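Local coordinates for protein phosphoribulokinase 1 (PDB 1A7J) that catalyses the ATP-dependent phosphorylation of D-ribulose 5-phosphate to D-ribulose 1,5-bisphosphate in the Calvin cycle, at residues Trp162-Lys165 with Ile166-Arg170; Thr214-Pro217 with Phe218-Arg221. All coordinates share one frame; numbering follows the deposited sequence.

Contact 1. Residues Trp162-Lys165 with Ile166-Arg170; sequences WIQK and IHRDR. With SO4 (sulfate ion), chain B.
K165 and D169, both residues of the catalytic site, meet one turn apart where helix 158-168 of this P-loop kinase fold runs out. Their side chains cross at a slant. K165 sends CG away from its own backbone N (chi1 164°), bends at chi2 (70°) and then runs extended, which carries NZ alongside the last turn to the D169 carboxylate. K165 NZ forms a salt bridge with D169 OD1 at 3.1 Å. It meets that oxygen from above the carboxylate plane, 44° out of it, and K165 CE lies against D169 OD2. Replacing K165 with an alanine would probably leave the D169 carboxylate without its salt-bridge partner and remove a weak donor to the sulfate. R168 doubles back along the helix, laying one face of its guanidinium over the carbonyl oxygen of Q164. On the buried side W162 CB touches I166 CD1 at 4.0 Å, and the W162 indole leads off toward I184 and M188 of helix 180-195. Beneath these side chains I166 N donates a backbone hydrogen bond to W162 O at 2.7 Å. The sulfate, also bound by H69 and probably from the crystallisation liquor, takes a weak hydrogen bond through its O4 from K165 NZ, 3.4 Å away.

Contact 2. Residues Thr214-Pro217 with Phe218-Arg221; sequences TSNP and FIAR
N216 reaches over P217 to the start of the next residue: its side-chain oxygen OD1 accepts the backbone N-H of F218 at 2.7 Å. This is the Asx-turn hydrogen bond, made by an asparagine to the amide two residues on, in the loop between strands 204-210 and 229-235. The bond is moderately straight at the hydrogen (152°), and the donor stands above the amide plane of N216, 35° out of it. CG of N216 lies opposite the backbone N across the CA-CB bond (chi1 171°), a setting that turns the amide forward along the chain. The same oxygen sits at the edge of the F218 ring, near its plane, 3.3 Å from CD2 of F218, and it also touches F218 CB. The other end of the amide, ND2 of N216, packs against I219 CG1 at 3.5 Å, the two side chains crossing at about a right angle. Further round the turn, A220 CB lies 3.8 Å from the carbonyl oxygen of P217.

Outside this first shell, helix 158-168 backs the turn. P217, the buried residue here, rests on W162 and I163, and the F218 ring meets that of W162 obliquely. A hydrogen bond from N159 ND2 to T214 O ties the start of the loop to the helix. Chemically, then, a short side-chain-to-backbone hydrogen bond probably helps hold this surface turn: it occupies the F218 amide, and the N216 oxygen it uses is fixed beside the ring while proline and phenylalanine face the helix.

In the fold
The two contacts lie in series, their centres about 10 Å apart, and both involve helix 158-168: contact 1 is its C-terminal turns and the residues just after them, contact 2 the loop that packs on it. Contact 1 is partly buried, with a charged catalytic side and an apolar side; contact 2 lies at the surface, marked by a neutral side-chain-to-backbone hydrogen bond and van der Waals contacts. They join directly. H167 NE2 probably hydrogen-bonds R221 O at 3.2 Å, and I166 CD1 packs on P217 O. The apolar side of the helix thus meets the loop, while the catalytic side faces R187 of helix 180-195.

Contact 1. Residues Trp162-Lys165 with Ile166-Arg170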
ATOM      1  N   TRP A 162     -13.394  -2.539   5.694  1.00 18.98           N
ATOM      2  CA  TRP A 162     -13.957  -3.176   6.882  1.00 14.21           C
ATOM      3  C   TRP A 162     -14.241  -4.660   6.674  1.00 13.43           C
ATOM      4  O   TRP A 162     -13.959  -5.452   7.546  1.00 22.53           O
ATOM      5  CB  TRP A 162     -15.253  -2.510   7.295  1.00  9.45           C
ATOM      6  CG  TRP A 162     -15.147  -1.082   7.601  1.00  7.29           C
ATOM      7  CD1 TRP A 162     -14.005  -0.335   7.690  1.00 10.45           C
ATOM      8  CD2 TRP A 162     -16.208  -0.247   8.025  1.00 11.00           C
ATOM      9  NE1 TRP A 162     -14.297   0.915   8.185  1.00  8.81           N
ATOM     10  CE2 TRP A 162     -15.640   0.995   8.405  1.00  6.37           C
ATOM     11  CE3 TRP A 162     -17.581  -0.443   8.166  1.00 13.88           C
ATOM     12  CZ2 TRP A 162     -16.401   2.030   8.918  1.00 11.37           C
ATOM     13  CZ3 TRP A 162     -18.338   0.582   8.684  1.00 18.13           C
ATOM     14  CH2 TRP A 162     -17.745   1.815   9.058  1.00 16.98           C
ATOM     15  N   ILE A 163     -14.930  -5.016   5.601  1.00  7.97           N
ATOM     16  CA  ILE A 163     -15.177  -6.414   5.295  1.00  5.85           C
ATOM     17  C   ILE A 163     -13.854  -7.123   5.203  1.00  8.72           C
ATOM     18  O   ILE A 163     -13.718  -8.234   5.681  1.00 14.24           O
ATOM     19  CB  ILE A 163     -15.875  -6.577   3.933  1.00  9.26           C
ATOM     20  CG1 ILE A 163     -17.290  -6.008   4.014  1.00  8.10           C
ATOM     21  CG2 ILE A 163     -15.917  -8.058   3.503  1.00  7.24           C
ATOM     22  CD1 ILE A 163     -17.776  -5.293   2.736  1.00 12.77           C
ATOM     23  N   GLN A 164     -12.902  -6.516   4.514  1.00 13.09           N
ATOM     24  CA  GLN A 164     -11.590  -7.128   4.365  1.00 14.56           C
ATOM     25  C   GLN A 164     -10.953  -7.324   5.734  1.00 17.63           C
ATOM     26  O   GLN A 164     -10.308  -8.333   5.982  1.00 21.38           O
ATOM     27  CB  GLN A 164     -10.672  -6.280   3.465  1.00 18.54           C
ATOM     28  CG  GLN A 164     -10.653  -6.757   2.012  1.00 23.75           C
ATOM     29  CD  GLN A 164      -9.852  -5.875   1.054  1.00 26.36           C
ATOM     30  OE1 GLN A 164      -9.141  -4.959   1.466  1.00 29.59           O
ATOM     31  NE2 GLN A 164      -9.922  -6.199  -0.237  1.00 27.57           N
ATOM     32  N   LYS A 165     -11.257  -6.431   6.664  1.00 19.98           N
ATOM     33  CA  LYS A 165     -10.611  -6.451   7.962  1.00 17.72           C
ATOM     34  C   LYS A 165     -11.332  -7.396   8.916  1.00 20.38           C
ATOM     35  O   LYS A 165     -10.697  -8.168   9.622  1.00 19.40           O
ATOM     36  CB  LYS A 165     -10.576  -5.044   8.541  1.00 12.17           C
ATOM     37  CG  LYS A 165     -10.285  -5.011   9.999  1.00 11.94           C
ATOM     38  CD  LYS A 165      -8.856  -5.404  10.260  1.00 22.89           C
ATOM     39  CE  LYS A 165      -8.548  -5.373  11.753  1.00 31.65           C
ATOM     40  NZ  LYS A 165      -7.213  -5.974  12.096  1.00 34.57           N
ATOM     41  N   ILE A 166     -12.662  -7.353   8.899  1.00 27.17           N
ATOM     42  CA  ILE A 166     -13.507  -8.156   9.780  1.00 21.51           C
ATOM     43  C   ILE A 166     -13.238  -9.610   9.467  1.00 28.12           C
ATOM     44  O   ILE A 166     -13.178 -10.444  10.371  1.00 35.55           O
ATOM     45  CB  ILE A 166     -15.002  -7.856   9.555  1.00  9.59           C
ATOM     46  CG1 ILE A 166     -15.400  -6.559  10.240  1.00  3.82           C
ATOM     47  CG2 ILE A 166     -15.845  -8.913  10.143  1.00  9.53           C
ATOM     48  CD1 ILE A 166     -16.309  -5.761   9.418  1.00  6.48           C
ATOM     49  N   HIS A 167     -12.878  -9.880   8.220  1.00 30.99           N
ATOM     50  CA  HIS A 167     -12.502 -11.227   7.856  1.00 39.26           C
ATOM     51  C   HIS A 167     -11.136 -11.677   8.357  1.00 45.69           C
ATOM     52  O   HIS A 167     -11.011 -12.813   8.803  1.00 54.15           O
ATOM     53  CB  HIS A 167     -12.637 -11.433   6.359  1.00 35.35           C
ATOM     54  CG  HIS A 167     -13.995 -11.906   5.958  1.00 38.74           C
ATOM     55  ND1 HIS A 167     -15.140 -11.220   6.309  1.00 39.43           N
ATOM     56  CD2 HIS A 167     -14.410 -13.072   5.403  1.00 38.09           C
ATOM     57  CE1 HIS A 167     -16.200 -11.951   5.999  1.00 35.84           C
ATOM     58  NE2 HIS A 167     -15.784 -13.078   5.445  1.00 35.81           N
ATOM     59  N   ARG A 168     -10.158 -10.774   8.424  1.00 47.93           N
ATOM     60  CA  ARG A 168      -8.854 -11.123   8.995  1.00 47.47           C
ATOM     61  C   ARG A 168      -8.982 -11.349  10.502  1.00 51.08           C
ATOM     62  O   ARG A 168      -8.100 -11.948  11.117  1.00 49.80           O
ATOM     63  CB  ARG A 168      -7.817 -10.016   8.773  1.00 46.51           C
ATOM     64  CG  ARG A 168      -7.338  -9.799   7.346  1.00 51.69           C
ATOM     65  CD  ARG A 168      -6.460  -8.524   7.259  1.00 52.25           C
ATOM     66  NE  ARG A 168      -6.561  -7.829   5.965  1.00 53.76           N
ATOM     67  CZ  ARG A 168      -6.406  -6.513   5.780  1.00 52.83           C
ATOM     68  NH1 ARG A 168      -6.405  -5.672   6.812  1.00 47.48           N
ATOM     69  NH2 ARG A 168      -6.367  -6.023   4.544  1.00 51.42           N
ATOM     70  N   ASP A 169     -10.002 -10.744  11.110  1.00 56.49           N
ATOM     71  CA  ASP A 169     -10.152 -10.748  12.566  1.00 59.10           C
ATOM     72  C   ASP A 169     -11.183 -11.759  13.039  1.00 60.74           C
ATOM     73  O   ASP A 169     -11.496 -11.830  14.231  1.00 66.09           O
ATOM     74  CB  ASP A 169     -10.538  -9.354  13.085  1.00 58.33           C
ATOM     75  CG  ASP A 169      -9.330  -8.496  13.459  1.00 59.40           C
ATOM     76  OD1 ASP A 169      -8.201  -8.808  13.016  1.00 60.86           O
ATOM     77  OD2 ASP A 169      -9.519  -7.494  14.187  1.00 60.47           O
ATOM     78  N   ARG A 170     -11.777 -12.486  12.106  1.00 56.46           N
ATOM     79  CA  ARG A 170     -12.602 -13.610  12.504  1.00 59.81           C
ATOM     80  C   ARG A 170     -11.869 -14.906  12.209  1.00 61.45           C
ATOM     81  O   ARG A 170     -12.456 -15.999  12.236  1.00 60.38           O
ATOM     82  CB  ARG A 170     -13.937 -13.585  11.767  1.00 60.28           C
ATOM     83  CG  ARG A 170     -15.028 -14.408  12.499  1.00 61.33           C
ATOM     84  CD  ARG A 170     -16.324 -13.618  12.491  1.00 62.02           C
ATOM     85  NE  ARG A 170     -16.583 -13.164  11.109  1.00 65.19           N
ATOM     86  CZ  ARG A 170     -17.791 -13.230  10.539  1.00 64.32           C
ATOM     87  NH1 ARG A 170     -18.812 -13.815  11.200  1.00 69.56           N
ATOM     88  NH2 ARG A 170     -17.990 -12.711   9.313  1.00 63.65           N
TER
HETATM   89  S   SO4 B 401      -5.061  -3.168  13.962  1.00 85.48           S
HETATM   90  O1  SO4 B 401      -4.556  -2.214  14.908  1.00 85.48           O
HETATM   91  O2  SO4 B 401      -4.960  -2.635  12.630  1.00 85.48           O
HETATM   92  O3  SO4 B 401      -4.292  -4.370  14.060  1.00 85.48           O
HETATM   93  O4  SO4 B 401      -6.419  -3.454  14.260  1.00 85.48           O

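Contact 2. Residues Thr214-Pro217 with Phe218-Arg221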
ATOM      1  N   THR A 214     -22.516  -3.816  -0.145  1.00 11.42           N
ATOM      2  CA  THR A 214     -21.648  -3.769   1.009  1.00  6.60           C
ATOM      3  C   THR A 214     -22.166  -2.811   2.086  1.00  9.82           C
ATOM      4  O   THR A 214     -21.379  -2.187   2.794  1.00  9.39           O
ATOM      5  CB  THR A 214     -20.238  -3.328   0.585  1.00  6.89           C
ATOM      6  OG1 THR A 214     -20.267  -1.931   0.283  1.00 16.31           O
ATOM      7  CG2 THR A 214     -19.773  -4.094  -0.643  1.00  2.00           C
ATOM      8  N   SER A 215     -23.486  -2.736   2.240  1.00 14.03           N
ATOM      9  CA  SER A 215     -24.097  -1.700   3.068  1.00 13.83           C
ATOM     10  C   SER A 215     -24.067  -1.997   4.542  1.00 14.63           C
ATOM     11  O   SER A 215     -24.248  -1.094   5.354  1.00 21.59           O
ATOM     12  CB  SER A 215     -25.538  -1.443   2.647  1.00  6.48           C
ATOM     13  OG  SER A 215     -26.255  -2.651   2.561  1.00 15.81           O
ATOM     14  N   ASN A 216     -23.927  -3.257   4.909  1.00  8.67           N
ATOM     15  CA  ASN A 216     -23.527  -3.546   6.268  1.00 10.92           C
ATOM     16  C   ASN A 216     -22.331  -4.437   6.185  1.00 10.34           C
ATOM     17  O   ASN A 216     -22.487  -5.630   6.028  1.00 12.59           O
ATOM     18  CB  ASN A 216     -24.642  -4.272   7.027  1.00 13.13           C
ATOM     19  CG  ASN A 216     -24.185  -4.791   8.386  1.00 16.71           C
ATOM     20  OD1 ASN A 216     -23.003  -4.676   8.758  1.00 20.11           O
ATOM     21  ND2 ASN A 216     -25.136  -5.296   9.169  1.00  9.07           N
ATOM     22  N   PRO A 217     -21.111  -3.878   6.334  1.00 11.42           N
ATOM     23  CA  PRO A 217     -19.856  -4.643   6.296  1.00  9.45           C
ATOM     24  C   PRO A 217     -19.678  -5.703   7.388  1.00 15.10           C
ATOM     25  O   PRO A 217     -18.717  -6.488   7.353  1.00 17.03           O
ATOM     26  CB  PRO A 217     -18.789  -3.562   6.403  1.00  5.24           C
ATOM     27  CG  PRO A 217     -19.436  -2.349   5.872  1.00  3.29           C
ATOM     28  CD  PRO A 217     -20.856  -2.431   6.296  1.00  7.29           C
ATOM     29  N   PHE A 218     -20.536  -5.662   8.406  1.00 12.28           N
ATOM     30  CA  PHE A 218     -20.302  -6.460   9.598  1.00 14.57           C
ATOM     31  C   PHE A 218     -20.901  -7.871   9.531  1.00 19.66           C
ATOM     32  O   PHE A 218     -20.481  -8.743  10.287  1.00 26.11           O
ATOM     33  CB  PHE A 218     -20.792  -5.721  10.851  1.00  7.02           C
ATOM     34  CG  PHE A 218     -20.120  -4.401  11.081  1.00 10.36           C
ATOM     35  CD1 PHE A 218     -18.887  -4.336  11.706  1.00  5.73           C
ATOM     36  CD2 PHE A 218     -20.681  -3.232  10.594  1.00  6.19           C
ATOM     37  CE1 PHE A 218     -18.219  -3.130  11.825  1.00  8.73           C
ATOM     38  CE2 PHE A 218     -20.018  -2.034  10.723  1.00  7.83           C
ATOM     39  CZ  PHE A 218     -18.782  -1.985  11.332  1.00  6.43           C
ATOM     40  N   ILE A 219     -21.894  -8.089   8.665  1.00 22.93           N
ATOM     41  CA  ILE A 219     -22.436  -9.431   8.421  1.00 19.95           C
ATOM     42  C   ILE A 219     -22.084  -9.932   7.032  1.00 20.95           C
ATOM     43  O   ILE A 219     -22.863 -10.663   6.413  1.00 20.88           O
ATOM     44  CB  ILE A 219     -23.968  -9.472   8.532  1.00 19.65           C
ATOM     45  CG1 ILE A 219     -24.585  -8.379   7.660  1.00 25.09           C
ATOM     46  CG2 ILE A 219     -24.391  -9.314   9.973  1.00 22.30           C
ATOM     47  CD1 ILE A 219     -25.910  -8.796   7.016  1.00 38.20           C
ATOM     48  N   ALA A 220     -20.943  -9.485   6.515  1.00 25.71           N
ATOM     49  CA  ALA A 220     -20.497  -9.904   5.195  1.00 21.66           C
ATOM     50  C   ALA A 220     -19.935 -11.270   5.345  1.00 25.89           C
ATOM     51  O   ALA A 220     -18.998 -11.495   6.108  1.00 26.69           O
ATOM     52  CB  ALA A 220     -19.458  -9.011   4.670  1.00 16.56           C
ATOM     53  N   ARG A 221     -20.567 -12.201   4.669  1.00 28.87           N
ATOM     54  CA  ARG A 221     -20.219 -13.578   4.835  1.00 31.16           C
ATOM     55  C   ARG A 221     -18.939 -13.887   4.095  1.00 29.47           C
ATOM     56  O   ARG A 221     -18.243 -14.816   4.466  1.00 32.72           O
ATOM     57  CB  ARG A 221     -21.367 -14.454   4.341  1.00 39.52           C
ATOM     58  CG  ARG A 221     -21.451 -15.823   5.063  1.00 42.71           C
ATOM     59  CD  ARG A 221     -22.878 -16.442   4.959  1.00 47.16           C
ATOM     60  NE  ARG A 221     -23.657 -16.069   6.146  1.00 52.18           N
ATOM     61  CZ  ARG A 221     -24.589 -16.857   6.710  1.00 55.92           C
ATOM     62  NH1 ARG A 221     -25.126 -17.889   6.030  1.00 46.58           N
ATOM     63  NH2 ARG A 221     -25.091 -16.535   7.921  1.00 63.34           N
TER